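Local coordinates for protein putative sodium:solute symporter (Proteus mirabilis, PDB 5NV9) that uses the sodium gradient to drive uptake of the sialic acid N-acetylneuraminic acid across the bacterial inner membrane, at residues Ala294-Leu306 / Gly313-Pro325. Sequence-based numbering, arbitrary orientation.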
ATOM      1  N   ALA A 294     -13.943 -18.934   6.675  1.00 19.30           N
ATOM      2  CA  ALA A 294     -14.402 -19.286   8.038  1.00 19.43           C
ATOM      3  C   ALA A 294     -15.653 -18.597   8.443  1.00 21.10           C
ATOM      4  O   ALA A 294     -16.539 -19.246   9.011  1.00 24.34           O
ATOM      5  CB  ALA A 294     -13.316 -19.071   9.077  1.00 20.26           C
ATOM      6  N   LEU A 295     -15.762 -17.292   8.160  1.00 22.86           N
ATOM      7  CA  LEU A 295     -16.922 -16.532   8.573  1.00 21.22           C
ATOM      8  C   LEU A 295     -18.150 -16.946   7.828  1.00 24.22           C
ATOM      9  O   LEU A 295     -19.250 -16.852   8.375  1.00 23.06           O
ATOM     10  CB  LEU A 295     -16.725 -15.032   8.367  1.00 22.34           C
ATOM     11  CG  LEU A 295     -15.758 -14.338   9.349  1.00 23.88           C
ATOM     12  CD1 LEU A 295     -15.469 -12.950   8.943  1.00 24.60           C
ATOM     13  CD2 LEU A 295     -16.265 -14.338  10.760  1.00 23.26           C
ATOM     14  N   PHE A 296     -17.952 -17.298   6.543  1.00 25.38           N
ATOM     15  CA  PHE A 296     -18.995 -17.797   5.686  1.00 26.34           C
ATOM     16  C   PHE A 296     -19.596 -19.071   6.286  1.00 27.80           C
ATOM     17  O   PHE A 296     -20.831 -19.196   6.384  1.00 26.06           O
ATOM     18  CB  PHE A 296     -18.442 -18.058   4.292  1.00 28.59           C
ATOM     19  CG  PHE A 296     -19.285 -18.962   3.490  1.00 26.16           C
ATOM     20  CD1 PHE A 296     -20.458 -18.516   2.973  1.00 27.34           C
ATOM     21  CD2 PHE A 296     -18.889 -20.248   3.268  1.00 29.55           C
ATOM     22  CE1 PHE A 296     -21.283 -19.345   2.236  1.00 31.61           C
ATOM     23  CE2 PHE A 296     -19.711 -21.100   2.539  1.00 33.70           C
ATOM     24  CZ  PHE A 296     -20.910 -20.652   2.031  1.00 31.28           C
ATOM     25  N   VAL A 297     -18.729 -20.021   6.668  1.00 28.35           N
ATOM     26  CA  VAL A 297     -19.185 -21.240   7.340  1.00 26.43           C
ATOM     27  C   VAL A 297     -19.853 -20.922   8.673  1.00 25.70           C
ATOM     28  O   VAL A 297     -20.921 -21.446   8.974  1.00 27.60           O
ATOM     29  CB  VAL A 297     -18.088 -22.265   7.481  1.00 24.71           C
ATOM     30  CG1 VAL A 297     -18.618 -23.508   8.166  1.00 24.84           C
ATOM     31  CG2 VAL A 297     -17.554 -22.618   6.113  1.00 24.03           C
ATOM     32  N   TYR A 298     -19.268 -20.016   9.455  1.00 24.59           N
ATOM     33  CA  TYR A 298     -19.836 -19.697  10.710  1.00 25.57           C
ATOM     34  C   TYR A 298     -21.237 -19.103  10.579  1.00 26.91           C
ATOM     35  O   TYR A 298     -22.119 -19.501  11.327  1.00 24.12           O
ATOM     36  CB  TYR A 298     -18.933 -18.781  11.534  1.00 26.22           C
ATOM     37  CG  TYR A 298     -19.519 -18.357  12.873  1.00 26.98           C
ATOM     38  CD1 TYR A 298     -19.470 -19.192  14.004  1.00 28.88           C
ATOM     39  CD2 TYR A 298     -20.113 -17.120  13.016  1.00 27.27           C
ATOM     40  CE1 TYR A 298     -20.016 -18.792  15.218  1.00 29.02           C
ATOM     41  CE2 TYR A 298     -20.653 -16.721  14.215  1.00 28.29           C
ATOM     42  CZ  TYR A 298     -20.589 -17.532  15.318  1.00 30.91           C
ATOM     43  OH  TYR A 298     -21.140 -17.025  16.498  1.00 33.99           O
ATOM     44  N   TYR A 299     -21.476 -18.174   9.652  1.00 24.01           N
ATOM     45  CA  TYR A 299     -22.804 -17.587   9.587  1.00 23.69           C
ATOM     46  C   TYR A 299     -23.836 -18.412   8.799  1.00 25.88           C
ATOM     47  O   TYR A 299     -25.012 -18.096   8.850  1.00 27.05           O
ATOM     48  CB  TYR A 299     -22.724 -16.114   9.112  1.00 23.73           C
ATOM     49  CG  TYR A 299     -22.149 -15.228  10.179  1.00 23.17           C
ATOM     50  CD1 TYR A 299     -22.909 -14.856  11.306  1.00 24.53           C
ATOM     51  CD2 TYR A 299     -20.869 -14.737  10.075  1.00 23.75           C
ATOM     52  CE1 TYR A 299     -22.378 -14.043  12.310  1.00 25.47           C
ATOM     53  CE2 TYR A 299     -20.337 -13.892  11.036  1.00 26.03           C
ATOM     54  CZ  TYR A 299     -21.075 -13.546  12.178  1.00 26.93           C
ATOM     55  OH  TYR A 299     -20.487 -12.743  13.161  1.00 24.22           O
ATOM     56  N   GLN A 300     -23.400 -19.447   8.071  1.00 26.36           N
ATOM     57  CA  GLN A 300     -24.266 -20.478   7.551  1.00 26.48           C
ATOM     58  C   GLN A 300     -24.729 -21.422   8.671  1.00 30.22           C
ATOM     59  O   GLN A 300     -25.802 -21.958   8.586  1.00 27.03           O
ATOM     60  CB  GLN A 300     -23.537 -21.319   6.522  1.00 28.42           C
ATOM     61  CG  GLN A 300     -23.296 -20.604   5.202  1.00 32.69           C
ATOM     62  CD  GLN A 300     -24.584 -20.335   4.453  1.00 33.55           C
ATOM     63  OE1 GLN A 300     -25.039 -19.225   4.381  1.00 39.41           O
ATOM     64  NE2 GLN A 300     -25.161 -21.358   3.908  1.00 30.13           N
ATOM     65  N   GLN A 301     -23.880 -21.661   9.678  1.00 27.62           N
ATOM     66  CA  GLN A 301     -24.255 -22.434  10.872  1.00 26.90           C
ATOM     67  C   GLN A 301     -25.042 -21.639  11.836  1.00 27.13           C
ATOM     68  O   GLN A 301     -25.672 -22.203  12.697  1.00 29.21           O
ATOM     69  CB  GLN A 301     -23.040 -22.964  11.595  1.00 24.25           C
ATOM     70  CG  GLN A 301     -22.387 -24.106  10.863  1.00 23.95           C
ATOM     71  CD  GLN A 301     -21.257 -24.660  11.646  1.00 23.98           C
ATOM     72  OE1 GLN A 301     -20.887 -24.133  12.703  1.00 29.35           O
ATOM     73  NE2 GLN A 301     -20.690 -25.715  11.155  1.00 26.78           N
ATOM     74  N   ASN A 302     -25.000 -20.324  11.729  1.00 29.13           N
ATOM     75  CA  ASN A 302     -25.729 -19.453  12.664  1.00 29.17           C
ATOM     76  C   ASN A 302     -26.476 -18.371  11.949  1.00 31.61           C
ATOM     77  O   ASN A 302     -26.195 -17.181  12.165  1.00 36.55           O
ATOM     78  CB  ASN A 302     -24.748 -18.820  13.605  1.00 29.59           C
ATOM     79  CG  ASN A 302     -24.019 -19.848  14.436  1.00 30.94           C
ATOM     80  OD1 ASN A 302     -24.575 -20.327  15.428  1.00 33.45           O
ATOM     81  ND2 ASN A 302     -22.804 -20.202  14.053  1.00 29.95           N
ATOM     82  N   PRO A 303     -27.463 -18.761  11.136  1.00 33.93           N
ATOM     83  CA  PRO A 303     -28.118 -17.827  10.227  1.00 39.46           C
ATOM     84  C   PRO A 303     -28.761 -16.620  10.919  1.00 43.13           C
ATOM     85  O   PRO A 303     -28.761 -15.525  10.346  1.00 49.15           O
ATOM     86  CB  PRO A 303     -29.130 -18.691   9.518  1.00 36.48           C
ATOM     87  CG  PRO A 303     -29.454 -19.754  10.508  1.00 37.29           C
ATOM     88  CD  PRO A 303     -28.162 -20.053  11.182  1.00 37.72           C
ATOM     89  N   SER A 304     -29.208 -16.760  12.163  1.00 41.55           N
ATOM     90  CA  SER A 304     -29.975 -15.667  12.751  1.00 43.59           C
ATOM     91  C   SER A 304     -29.090 -14.572  13.313  1.00 42.15           C
ATOM     92  O   SER A 304     -29.580 -13.513  13.704  1.00 42.14           O
ATOM     93  CB  SER A 304     -30.897 -16.203  13.832  1.00 45.93           C
ATOM     94  OG  SER A 304     -30.180 -16.368  15.035  1.00 47.21           O
ATOM     95  N   LEU A 305     -27.787 -14.819  13.364  1.00 38.86           N
ATOM     96  CA  LEU A 305     -26.861 -13.830  13.852  1.00 38.17           C
ATOM     97  C   LEU A 305     -26.610 -12.680  12.888  1.00 39.80           C
ATOM     98  O   LEU A 305     -26.030 -11.664  13.297  1.00 41.20           O
ATOM     99  CB  LEU A 305     -25.541 -14.489  14.221  1.00 39.27           C
ATOM    100  CG  LEU A 305     -25.561 -15.432  15.414  1.00 38.90           C
ATOM    101  CD1 LEU A 305     -24.145 -15.889  15.726  1.00 38.97           C
ATOM    102  CD2 LEU A 305     -26.177 -14.799  16.651  1.00 39.22           C
ATOM    103  N   LEU A 306     -27.024 -12.804  11.628  1.00 39.71           N
ATOM    104  CA  LEU A 306     -26.957 -11.681  10.695  1.00 43.66           C
ATOM    105  C   LEU A 306     -28.303 -11.019  10.509  1.00 46.32           C
ATOM    106  O   LEU A 306     -29.259 -11.671  10.158  1.00 45.81           O
ATOM    107  CB  LEU A 306     -26.507 -12.121   9.300  1.00 43.88           C
ATOM    108  CG  LEU A 306     -25.109 -12.640   9.138  1.00 42.32           C
ATOM    109  CD1 LEU A 306     -24.893 -12.889   7.670  1.00 43.89           C
ATOM    110  CD2 LEU A 306     -24.070 -11.663   9.696  1.00 44.67           C
ATOM    111  N   GLY A 313     -19.278  -6.305   3.803  1.00 29.71           N
ATOM    112  CA  GLY A 313     -18.045  -5.677   4.251  1.00 31.17           C
ATOM    113  C   GLY A 313     -17.971  -5.491   5.753  1.00 30.84           C
ATOM    114  O   GLY A 313     -16.886  -5.327   6.296  1.00 35.81           O
ATOM    115  N   GLY A 314     -19.103  -5.569   6.460  1.00 32.16           N
ATOM    116  CA  GLY A 314     -19.078  -5.428   7.925  1.00 30.79           C
ATOM    117  C   GLY A 314     -19.081  -6.735   8.716  1.00 34.10           C
ATOM    118  O   GLY A 314     -19.154  -6.717   9.935  1.00 33.14           O
ATOM    119  N   ILE A 315     -19.031  -7.877   8.029  1.00 32.71           N
ATOM    120  CA  ILE A 315     -19.143  -9.182   8.699  1.00 31.22           C
ATOM    121  C   ILE A 315     -17.921  -9.481   9.541  1.00 28.47           C
ATOM    122  O   ILE A 315     -18.071  -9.911  10.679  1.00 29.04           O
ATOM    123  CB  ILE A 315     -19.472 -10.359   7.731  1.00 33.82           C
ATOM    124  CG1 ILE A 315     -20.944 -10.302   7.339  1.00 36.69           C
ATOM    125  CG2 ILE A 315     -19.315 -11.731   8.369  1.00 32.29           C
ATOM    126  CD1 ILE A 315     -21.232 -11.090   6.065  1.00 36.88           C
ATOM    127  N   LEU A 316     -16.722  -9.223   9.038  1.00 27.20           N
ATOM    128  CA  LEU A 316     -15.561  -9.361   9.885  1.00 25.47           C
ATOM    129  C   LEU A 316     -15.627  -8.517  11.169  1.00 26.27           C
ATOM    130  O   LEU A 316     -15.490  -9.067  12.271  1.00 25.47           O
ATOM    131  CB  LEU A 316     -14.253  -9.161   9.130  1.00 26.40           C
ATOM    132  CG  LEU A 316     -12.979  -9.106   9.991  1.00 28.10           C
ATOM    133  CD1 LEU A 316     -12.814 -10.325  10.936  1.00 30.19           C
ATOM    134  CD2 LEU A 316     -11.759  -8.934   9.094  1.00 27.97           C
ATOM    135  N   PRO A 317     -15.808  -7.187  11.057  1.00 27.78           N
ATOM    136  CA  PRO A 317     -15.898  -6.409  12.298  1.00 27.72           C
ATOM    137  C   PRO A 317     -17.041  -6.810  13.218  1.00 28.94           C
ATOM    138  O   PRO A 317     -16.918  -6.678  14.441  1.00 30.09           O
ATOM    139  CB  PRO A 317     -16.132  -4.973  11.826  1.00 30.78           C
ATOM    140  CG  PRO A 317     -16.070  -4.975  10.327  1.00 29.91           C
ATOM    141  CD  PRO A 317     -15.650  -6.336   9.866  1.00 29.72           C
ATOM    142  N   LEU A 318     -18.161  -7.216  12.625  1.00 28.53           N
ATOM    143  CA  LEU A 318     -19.276  -7.752  13.374  1.00 28.94           C
ATOM    144  C   LEU A 318     -18.875  -8.925  14.205  1.00 26.43           C
ATOM    145  O   LEU A 318     -19.169  -8.937  15.413  1.00 25.54           O
ATOM    146  CB  LEU A 318     -20.407  -8.190  12.439  1.00 36.31           C
ATOM    147  CG  LEU A 318     -21.611  -8.698  13.258  1.00 38.08           C
ATOM    148  CD1 LEU A 318     -22.261  -7.516  13.959  1.00 36.95           C
ATOM    149  CD2 LEU A 318     -22.606  -9.455  12.399  1.00 39.68           C
ATOM    150  N   PHE A 319     -18.232  -9.920  13.584  1.00 24.36           N
ATOM    151  CA  PHE A 319     -17.683 -11.052  14.334  1.00 24.06           C
ATOM    152  C   PHE A 319     -16.713 -10.659  15.451  1.00 24.30           C
ATOM    153  O   PHE A 319     -16.801 -11.179  16.564  1.00 23.56           O
ATOM    154  CB  PHE A 319     -17.002 -12.056  13.425  1.00 24.46           C
ATOM    155  CG  PHE A 319     -16.503 -13.283  14.134  1.00 25.93           C
ATOM    156  CD1 PHE A 319     -15.253 -13.305  14.738  1.00 29.38           C
ATOM    157  CD2 PHE A 319     -17.274 -14.428  14.206  1.00 28.81           C
ATOM    158  CE1 PHE A 319     -14.802 -14.442  15.401  1.00 28.42           C
ATOM    159  CE2 PHE A 319     -16.818 -15.580  14.868  1.00 27.10           C
ATOM    160  CZ  PHE A 319     -15.589 -15.586  15.451  1.00 26.77           C
ATOM    161  N   ILE A 320     -15.816  -9.735  15.179  1.00 22.67           N
ATOM    162  CA  ILE A 320     -14.866  -9.330  16.191  1.00 28.22           C
ATOM    163  C   ILE A 320     -15.536  -8.767  17.429  1.00 31.07           C
ATOM    164  O   ILE A 320     -15.205  -9.138  18.541  1.00 30.35           O
ATOM    165  CB  ILE A 320     -13.874  -8.285  15.680  1.00 27.29           C
ATOM    166  CG1 ILE A 320     -12.975  -8.925  14.598  1.00 28.60           C
ATOM    167  CG2 ILE A 320     -13.066  -7.702  16.847  1.00 25.91           C
ATOM    168  CD1 ILE A 320     -12.425  -7.899  13.611  1.00 31.01           C
ATOM    169  N   VAL A 321     -16.473  -7.866  17.219  1.00 31.54           N
ATOM    170  CA  VAL A 321     -17.035  -7.149  18.324  1.00 35.39           C
ATOM    171  C   VAL A 321     -18.100  -7.972  19.045  1.00 37.27           C
ATOM    172  O   VAL A 321     -18.319  -7.757  20.263  1.00 35.17           O
ATOM    173  CB  VAL A 321     -17.569  -5.809  17.845  1.00 38.08           C
ATOM    174  CG1 VAL A 321     -18.377  -5.124  18.905  1.00 41.07           C
ATOM    175  CG2 VAL A 321     -16.377  -4.926  17.461  1.00 40.65           C
ATOM    176  N   THR A 322     -18.732  -8.909  18.343  1.00 31.95           N
ATOM    177  CA  THR A 322     -19.804  -9.682  18.946  1.00 31.18           C
ATOM    178  C   THR A 322     -19.305 -11.001  19.452  1.00 32.27           C
ATOM    179  O   THR A 322     -19.907 -11.531  20.356  1.00 33.87           O
ATOM    180  CB  THR A 322     -21.014  -9.931  17.992  1.00 33.19           C
ATOM    181  OG1 THR A 322     -20.603 -10.637  16.801  1.00 32.09           O
ATOM    182  CG2 THR A 322     -21.661  -8.638  17.602  1.00 31.41           C
ATOM    183  N   GLU A 323     -18.238 -11.567  18.886  1.00 30.54           N
ATOM    184  CA  GLU A 323     -17.835 -12.940  19.282  1.00 30.21           C
ATOM    185  C   GLU A 323     -16.473 -13.123  19.929  1.00 31.71           C
ATOM    186  O   GLU A 323     -16.126 -14.253  20.292  1.00 33.98           O
ATOM    187  CB  GLU A 323     -17.813 -13.896  18.084  1.00 29.20           C
ATOM    188  CG  GLU A 323     -19.104 -13.991  17.276  1.00 31.63           C
ATOM    189  CD  GLU A 323     -20.288 -14.558  17.999  1.00 33.00           C
ATOM    190  OE1 GLU A 323     -20.117 -15.237  19.037  1.00 33.03           O
ATOM    191  OE2 GLU A 323     -21.409 -14.353  17.480  1.00 37.26           O
HETATM  192  N   MSE A 324     -15.646 -12.095  19.961  1.00 28.19           N
HETATM  193  CA  MSE A 324     -14.316 -12.267  20.528  1.00 28.43           C
HETATM  194  C   MSE A 324     -14.342 -11.746  21.928  1.00 27.80           C
HETATM  195  O   MSE A 324     -15.082 -10.770  22.261  1.00 31.66           O
HETATM  196  CB  MSE A 324     -13.170 -11.648  19.664  1.00 30.98           C
HETATM  197  CG  MSE A 324     -12.832 -12.662  18.594  1.00 32.40           C
HETATM  198 SE   MSE A 324     -11.855 -11.755  17.184  1.00 43.74          SE
HETATM  199  CE  MSE A 324     -10.232 -12.821  17.517  1.00 46.93           C
ATOM    200  N   PRO A 325     -13.532 -12.358  22.791  1.00 30.20           N
ATOM    201  CA  PRO A 325     -13.686 -11.978  24.221  1.00 29.57           C
ATOM    202  C   PRO A 325     -13.052 -10.672  24.544  1.00 31.38           C
ATOM    203  O   PRO A 325     -12.182 -10.171  23.796  1.00 32.79           O
ATOM    204  CB  PRO A 325     -12.998 -13.114  24.977  1.00 31.94           C
ATOM    205  CG  PRO A 325     -12.107 -13.791  23.986  1.00 31.32           C
ATOM    206  CD  PRO A 325     -12.611 -13.491  22.592  1.00 29.22           C
TER
HETATM  207  O   HOH W   1     -21.966 -12.548  15.438  1.00 33.45           O
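Leu295 and Phe319 form the tight end of a contact that illustrates how a helix pair can be packed by carbon at one end and water-bridged at the other. Leu295 pushes its CD2 methyl to 3.5 Å from CG of Phe319, meeting the ring at a slant, while its CD1 rests against the Leu316 backbone, 3.7 Å from CA. CG of Phe319 stands anti to the backbone N (chi1 -176°), which sends the ring across to Tyr298. The two aromatics make a T-shaped pair, planes at 89°, in which CE2 of Phe319 lies over the centre of one Tyr298 face; Asn302 ND2 sits over the other, near the rim. Leu295 and Phe319 are buried, with Ile200 of helix 155-203 adding cover. Tyr299 slides past Ile315, its CE2 reaching CG2 at 3.6 Å, and carries its hydroxyl toward the more open side. That side includes the CD2 methyls of the partly exposed Leu306 and Leu318, 3.8 Å apart, and Leu305 CD1 against Glu323 OE2. One water, at the edge of the Tyr299 ring and in its plane, bonds to Tyr299 OH at 2.7 Å and donates to both Thr322 OG1 and Glu323 OE2. Tyr298 OH also approaches that carboxylate, 2.9 Å from OE2. In this LeuT-fold symporter the contact joins the periplasmic end of helix 267-301 to the short helix 315-323, Leu316 lying about 12 Å from the bound sialic acid. By tying Thr322 and Glu323 to Tyr299, the water probably lets a carboxylate and hydroxyls sit beside an apolar core.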